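Local coordinates for adenosine monophosphate-protein transferase (Thermoplasma acidophilum, PDB 1RLH), which is of unknown function but may act on adenosine or an adenosine nucleotide, at residues 55-69 with 72-86. Residues are numbered along the deposited sequence; the frame is centred on the assembly and turned at random.
Sequences KYGIGFSEASGDRLI and DGNDDDLVKACIENI
Y56 and N74 are held together by two hydrogen bonds where strand 69-73 gives way to helix 76-89. The backbone N of Y56 donates to N74 OD1 at 2.8 Å in a nearly straight bond (163°), while N74 N donates to Y56 O. With chi1 of 61°, the amide carbon of N74 sits between its own backbone N and carbonyl carbon, which turns OD1 back onto the neighbouring strand; ND2 is taken up by S54 O. Further along the hairpin I58 and D72 form an antiparallel hydrogen-bonded pair, with I58 N reaching D72 O at 2.8 Å and D72 N returning to I58 O at 3.1 Å.

Between these bonds lie G57 and G73, whose CA atoms approach to 4.1 Å, and the Y56 ring lies over the bare G73 CA in a CH-pi contact, 3.9 Å from the ring centroid. The phenol OH is satisfied by N44 of helix 41-46, and an alanine in place of Y56 would probably uncover G73 and deprive the N44 amide of this partner. D75 caps the helix, its OD1 accepting from L78 N at 2.8 Å on the anti side of the carboxylate.

The helix then runs along strand 55-61 in nearly the same direction, 24° apart, over side-chain-less G57 and G59: C82 SG comes within 3.3 Å of G57 O, and I86 CG1 packs on G59 while its CG2 meets I69 CG1. A water closes the far end, donating to I86 O and hydrogen-bonded to S61 OG. The whole is a beta hairpin followed by an N-capped helix packed along one face of the five-stranded antiparallel sheet, an alpha+beta arrangement with helix 41-46 on the other face.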
loop_
_atom_site.group_PDB
_atom_site.type_symbol
_atom_site.label_atom_id
_atom_site.label_comp_id
_atom_site.label_asym_id
_atom_site.label_seq_id
_atom_site.Cartn_x
_atom_site.Cartn_y
_atom_site.Cartn_z
ATOM N N LYS A 55 -11.219 -2.085 -12.494
ATOM C CA LYS A 55 -10.160 -1.119 -12.751
ATOM C C LYS A 55 -9.228 -1.184 -11.552
ATOM O O LYS A 55 -9.683 -1.242 -10.410
ATOM C CB LYS A 55 -10.742 0.289 -12.894
ATOM C CG LYS A 55 -11.679 0.453 -14.082
ATOM C CD LYS A 55 -10.954 0.193 -15.395
ATOM C CE LYS A 55 -11.886 0.357 -16.588
ATOM N NZ LYS A 55 -11.179 0.112 -17.878
ATOM N N TYR A 56 -7.924 -1.179 -11.803
ATOM C CA TYR A 56 -6.978 -1.270 -10.702
ATOM C C TYR A 56 -5.645 -0.611 -11.002
ATOM O O TYR A 56 -5.349 -0.241 -12.139
ATOM C CB TYR A 56 -6.736 -2.742 -10.351
ATOM C CG TYR A 56 -5.763 -3.440 -11.279
ATOM C CD1 TYR A 56 -4.425 -3.616 -10.916
ATOM C CD2 TYR A 56 -6.170 -3.898 -12.535
ATOM C CE1 TYR A 56 -3.515 -4.230 -11.781
ATOM C CE2 TYR A 56 -5.266 -4.513 -13.406
ATOM C CZ TYR A 56 -3.943 -4.675 -13.022
ATOM O OH TYR A 56 -3.052 -5.283 -13.881
ATOM N N GLY A 57 -4.847 -0.478 -9.953
ATOM C CA GLY A 57 -3.530 0.102 -10.073
ATOM C C GLY A 57 -2.673 -0.538 -8.999
ATOM O O GLY A 57 -3.196 -0.963 -7.965
ATOM N N ILE A 58 -1.373 -0.633 -9.248
ATOM C CA ILE A 58 -0.449 -1.205 -8.279
ATOM C C ILE A 58 0.819 -0.368 -8.234
ATOM O O ILE A 58 1.356 0.009 -9.274
ATOM C CB ILE A 58 -0.015 -2.639 -8.650
ATOM C CG1 ILE A 58 -1.233 -3.531 -8.873
ATOM C CG2 ILE A 58 0.853 -3.212 -7.530
ATOM C CD1 ILE A 58 -0.876 -4.924 -9.366
ATOM N N GLY A 59 1.288 -0.089 -7.022
ATOM C CA GLY A 59 2.511 0.670 -6.828
ATOM C C GLY A 59 3.438 -0.179 -5.978
ATOM O O GLY A 59 2.978 -0.856 -5.061
ATOM N N PHE A 60 4.735 -0.152 -6.275
ATOM C CA PHE A 60 5.712 -0.954 -5.535
ATOM C C PHE A 60 6.983 -0.144 -5.285
ATOM O O PHE A 60 7.542 0.443 -6.206
ATOM C CB PHE A 60 6.047 -2.221 -6.333
ATOM C CG PHE A 60 7.135 -3.064 -5.718
ATOM C CD1 PHE A 60 6.939 -3.699 -4.494
ATOM C CD2 PHE A 60 8.362 -3.211 -6.359
ATOM C CE1 PHE A 60 7.954 -4.473 -3.917
ATOM C CE2 PHE A 60 9.381 -3.979 -5.793
ATOM C CZ PHE A 60 9.178 -4.611 -4.569
ATOM N N SER A 61 7.441 -0.127 -4.038
ATOM C CA SER A 61 8.632 0.629 -3.674
ATOM C C SER A 61 9.889 -0.247 -3.733
ATOM O O SER A 61 10.224 -0.938 -2.773
ATOM C CB SER A 61 8.454 1.212 -2.263
ATOM O OG SER A 61 9.253 2.369 -2.050
ATOM N N GLU A 62 10.579 -0.223 -4.866
ATOM C CA GLU A 62 11.806 -1.005 -5.017
ATOM C C GLU A 62 12.770 -0.529 -3.921
ATOM O O GLU A 62 13.050 0.665 -3.818
ATOM C CB GLU A 62 12.376 -0.779 -6.421
ATOM C CG GLU A 62 13.669 -1.510 -6.702
ATOM C CD GLU A 62 14.079 -1.410 -8.160
ATOM O OE1 GLU A 62 13.671 -0.442 -8.831
ATOM O OE2 GLU A 62 14.816 -2.296 -8.630
ATOM N N ALA A 63 13.271 -1.462 -3.110
ATOM C CA ALA A 63 14.131 -1.129 -1.966
ATOM C C ALA A 63 15.644 -1.077 -2.171
ATOM O O ALA A 63 16.377 -0.660 -1.270
ATOM C CB ALA A 63 13.806 -2.077 -0.802
ATOM N N SER A 64 16.109 -1.512 -3.336
ATOM C CA SER A 64 17.532 -1.506 -3.651
ATOM C C SER A 64 17.689 -1.385 -5.160
ATOM O O SER A 64 16.710 -1.197 -5.877
ATOM C CB SER A 64 18.189 -2.800 -3.171
ATOM O OG SER A 64 17.631 -3.919 -3.844
ATOM N N GLY A 65 18.921 -1.510 -5.642
ATOM C CA GLY A 65 19.153 -1.399 -7.069
ATOM C C GLY A 65 18.736 -0.032 -7.574
ATOM O O GLY A 65 19.219 0.983 -7.082
ATOM N N ASP A 66 17.830 -0.004 -8.548
ATOM C CA ASP A 66 17.357 1.254 -9.115
ATOM C C ASP A 66 16.548 2.082 -8.118
ATOM O O ASP A 66 16.429 3.294 -8.274
ATOM C CB ASP A 66 16.507 0.992 -10.361
ATOM C CG ASP A 66 17.296 0.351 -11.488
ATOM O OD1 ASP A 66 18.524 0.178 -11.339
ATOM O OD2 ASP A 66 16.685 0.020 -12.527
ATOM N N ARG A 67 15.986 1.424 -7.106
ATOM C CA ARG A 67 15.188 2.108 -6.084
ATOM C C ARG A 67 14.073 2.958 -6.691
ATOM O O ARG A 67 13.790 4.061 -6.221
ATOM C CB ARG A 67 16.088 2.993 -5.217
ATOM C CG ARG A 67 17.077 2.215 -4.354
ATOM C CD ARG A 67 18.087 3.138 -3.685
ATOM N NE ARG A 67 17.452 4.180 -2.881
ATOM C CZ ARG A 67 18.123 5.129 -2.233
ATOM N NH1 ARG A 67 19.449 5.165 -2.299
ATOM N NH2 ARG A 67 17.477 6.042 -1.519
ATOM N N LEU A 68 13.432 2.439 -7.731
ATOM C CA LEU A 68 12.360 3.174 -8.386
ATOM C C LEU A 68 10.973 2.727 -7.943
ATOM O O LEU A 68 10.780 1.591 -7.530
ATOM C CB LEU A 68 12.465 3.004 -9.906
ATOM C CG LEU A 68 13.711 3.571 -10.590
ATOM C CD1 LEU A 68 13.691 3.204 -12.075
ATOM C CD2 LEU A 68 13.741 5.082 -10.402
ATOM N N ILE A 69 10.014 3.643 -8.018
ATOM C CA ILE A 69 8.637 3.308 -7.703
ATOM C C ILE A 69 8.197 2.597 -8.978
ATOM O O ILE A 69 8.332 3.144 -10.077
ATOM C CB ILE A 69 7.770 4.571 -7.481
ATOM C CG1 ILE A 69 8.191 5.263 -6.178
ATOM C CG2 ILE A 69 6.290 4.196 -7.445
ATOM C CD1 ILE A 69 7.357 6.487 -5.818
ATOM N N ASP A 72 1.838 -0.780 -12.278
ATOM C CA ASP A 72 1.098 -1.520 -13.293
ATOM C C ASP A 72 -0.372 -1.211 -13.030
ATOM O O ASP A 72 -0.718 -0.681 -11.974
ATOM C CB ASP A 72 1.342 -3.030 -13.169
ATOM C CG ASP A 72 2.447 -3.530 -14.093
ATOM O OD1 ASP A 72 2.343 -3.321 -15.320
ATOM O OD2 ASP A 72 3.419 -4.143 -13.597
ATOM N N GLY A 73 -1.234 -1.536 -13.986
ATOM C CA GLY A 73 -2.650 -1.269 -13.811
ATOM C C GLY A 73 -3.341 -1.000 -15.132
ATOM O O GLY A 73 -2.700 -1.011 -16.182
ATOM N N ASN A 74 -4.648 -0.756 -15.081
ATOM C CA ASN A 74 -5.419 -0.487 -16.290
ATOM C C ASN A 74 -6.254 0.780 -16.150
ATOM O O ASN A 74 -7.181 1.012 -16.921
ATOM C CB ASN A 74 -6.337 -1.669 -16.606
ATOM C CG ASN A 74 -7.347 -1.934 -15.506
ATOM O OD1 ASN A 74 -7.516 -1.125 -14.591
ATOM N ND2 ASN A 74 -8.031 -3.069 -15.594
ATOM N N ASP A 75 -5.925 1.592 -15.152
ATOM C CA ASP A 75 -6.637 2.837 -14.907
ATOM C C ASP A 75 -5.622 3.892 -14.494
ATOM O O ASP A 75 -4.959 3.758 -13.465
ATOM C CB ASP A 75 -7.684 2.639 -13.806
ATOM C CG ASP A 75 -8.496 3.889 -13.536
ATOM O OD1 ASP A 75 -7.953 4.843 -12.943
ATOM O OD2 ASP A 75 -9.681 3.920 -13.923
ATOM N N ASP A 76 -5.501 4.940 -15.302
ATOM C CA ASP A 76 -4.547 6.009 -15.036
ATOM C C ASP A 76 -4.716 6.690 -13.686
ATOM O O ASP A 76 -3.731 6.961 -13.002
ATOM C CB ASP A 76 -4.600 7.056 -16.151
ATOM C CG ASP A 76 -4.010 6.546 -17.450
ATOM O OD1 ASP A 76 -2.887 6.003 -17.414
ATOM O OD2 ASP A 76 -4.662 6.689 -18.505
ATOM N N ASP A 77 -5.958 6.972 -13.303
ATOM C CA ASP A 77 -6.214 7.627 -12.028
ATOM C C ASP A 77 -5.794 6.759 -10.847
ATOM O O ASP A 77 -5.229 7.260 -9.876
ATOM C CB ASP A 77 -7.695 7.989 -11.894
ATOM C CG ASP A 77 -8.157 8.955 -12.967
ATOM O OD1 ASP A 77 -7.481 9.986 -13.172
ATOM O OD2 ASP A 77 -9.199 8.686 -13.600
ATOM N N LEU A 78 -6.075 5.461 -10.925
ATOM C CA LEU A 78 -5.707 4.551 -9.843
ATOM C C LEU A 78 -4.197 4.346 -9.793
ATOM O O LEU A 78 -3.603 4.285 -8.712
ATOM C CB LEU A 78 -6.411 3.203 -10.011
ATOM C CG LEU A 78 -7.941 3.241 -9.964
ATOM C CD1 LEU A 78 -8.487 1.820 -10.001
ATOM C CD2 LEU A 78 -8.401 3.947 -8.701
ATOM N N VAL A 79 -3.576 4.232 -10.962
ATOM C CA VAL A 79 -2.135 4.052 -11.025
ATOM C C VAL A 79 -1.433 5.274 -10.437
ATOM O O VAL A 79 -0.498 5.134 -9.654
ATOM C CB VAL A 79 -1.651 3.839 -12.481
ATOM C CG1 VAL A 79 -0.130 3.875 -12.534
ATOM C CG2 VAL A 79 -2.156 2.503 -13.010
ATOM N N LYS A 80 -1.888 6.468 -10.806
ATOM C CA LYS A 80 -1.287 7.698 -10.298
ATOM C C LYS A 80 -1.441 7.807 -8.787
ATOM O O LYS A 80 -0.552 8.298 -8.099
ATOM C CB LYS A 80 -1.915 8.926 -10.966
ATOM C CG LYS A 80 -1.570 9.060 -12.439
ATOM C CD LYS A 80 -2.236 10.277 -13.058
ATOM C CE LYS A 80 -2.006 10.310 -14.556
ATOM N NZ LYS A 80 -0.559 10.220 -14.881
ATOM N N ALA A 81 -2.580 7.356 -8.273
ATOM C CA ALA A 81 -2.819 7.401 -6.837
ATOM C C ALA A 81 -1.870 6.430 -6.135
ATOM O O ALA A 81 -1.348 6.739 -5.065
ATOM C CB ALA A 81 -4.269 7.045 -6.528
ATOM N N CYS A 82 -1.646 5.260 -6.734
ATOM C CA CYS A 82 -0.737 4.266 -6.150
ATOM C C CYS A 82 0.687 4.798 -6.101
ATOM O O CYS A 82 1.409 4.589 -5.129
ATOM C CB CYS A 82 -0.753 2.962 -6.954
ATOM S SG CYS A 82 -2.234 1.966 -6.733
ATOM N N ILE A 83 1.098 5.471 -7.169
ATOM C CA ILE A 83 2.437 6.039 -7.227
ATOM C C ILE A 83 2.586 7.095 -6.139
ATOM O O ILE A 83 3.576 7.108 -5.407
ATOM C CB ILE A 83 2.710 6.675 -8.616
ATOM C CG1 ILE A 83 2.804 5.574 -9.677
ATOM C CG2 ILE A 83 3.997 7.490 -8.580
ATOM C CD1 ILE A 83 2.847 6.083 -11.108
ATOM N N GLU A 84 1.595 7.976 -6.026
ATOM C CA GLU A 84 1.637 9.032 -5.019
ATOM C C GLU A 84 1.685 8.443 -3.606
ATOM O O GLU A 84 2.425 8.928 -2.751
ATOM C CB GLU A 84 0.416 9.950 -5.176
ATOM C CG GLU A 84 0.249 11.033 -4.098
ATOM C CD GLU A 84 1.411 12.011 -4.014
ATOM O OE1 GLU A 84 2.239 12.060 -4.948
ATOM O OE2 GLU A 84 1.489 12.748 -3.009
ATOM N N ASN A 85 0.901 7.398 -3.361
ATOM C CA ASN A 85 0.887 6.778 -2.041
ATOM C C ASN A 85 2.231 6.152 -1.695
ATOM O O ASN A 85 2.692 6.264 -0.563
ATOM C CB ASN A 85 -0.230 5.737 -1.943
ATOM C CG ASN A 85 -1.603 6.373 -1.895
ATOM O OD1 ASN A 85 -1.758 7.488 -1.394
ATOM N ND2 ASN A 85 -2.611 5.668 -2.401
ATOM N N ILE A 86 2.857 5.494 -2.668
ATOM C CA ILE A 86 4.166 4.883 -2.448
ATOM C C ILE A 86 5.167 5.992 -2.133
ATOM O O ILE A 86 6.018 5.844 -1.256
ATOM C CB ILE A 86 4.646 4.101 -3.699
ATOM C CG1 ILE A 86 3.818 2.824 -3.867
ATOM C CG2 ILE A 86 6.133 3.746 -3.573
ATOM C CD1 ILE A 86 3.989 1.829 -2.722
HETATM O O HOH W 1 7.212 3.473 -0.207
#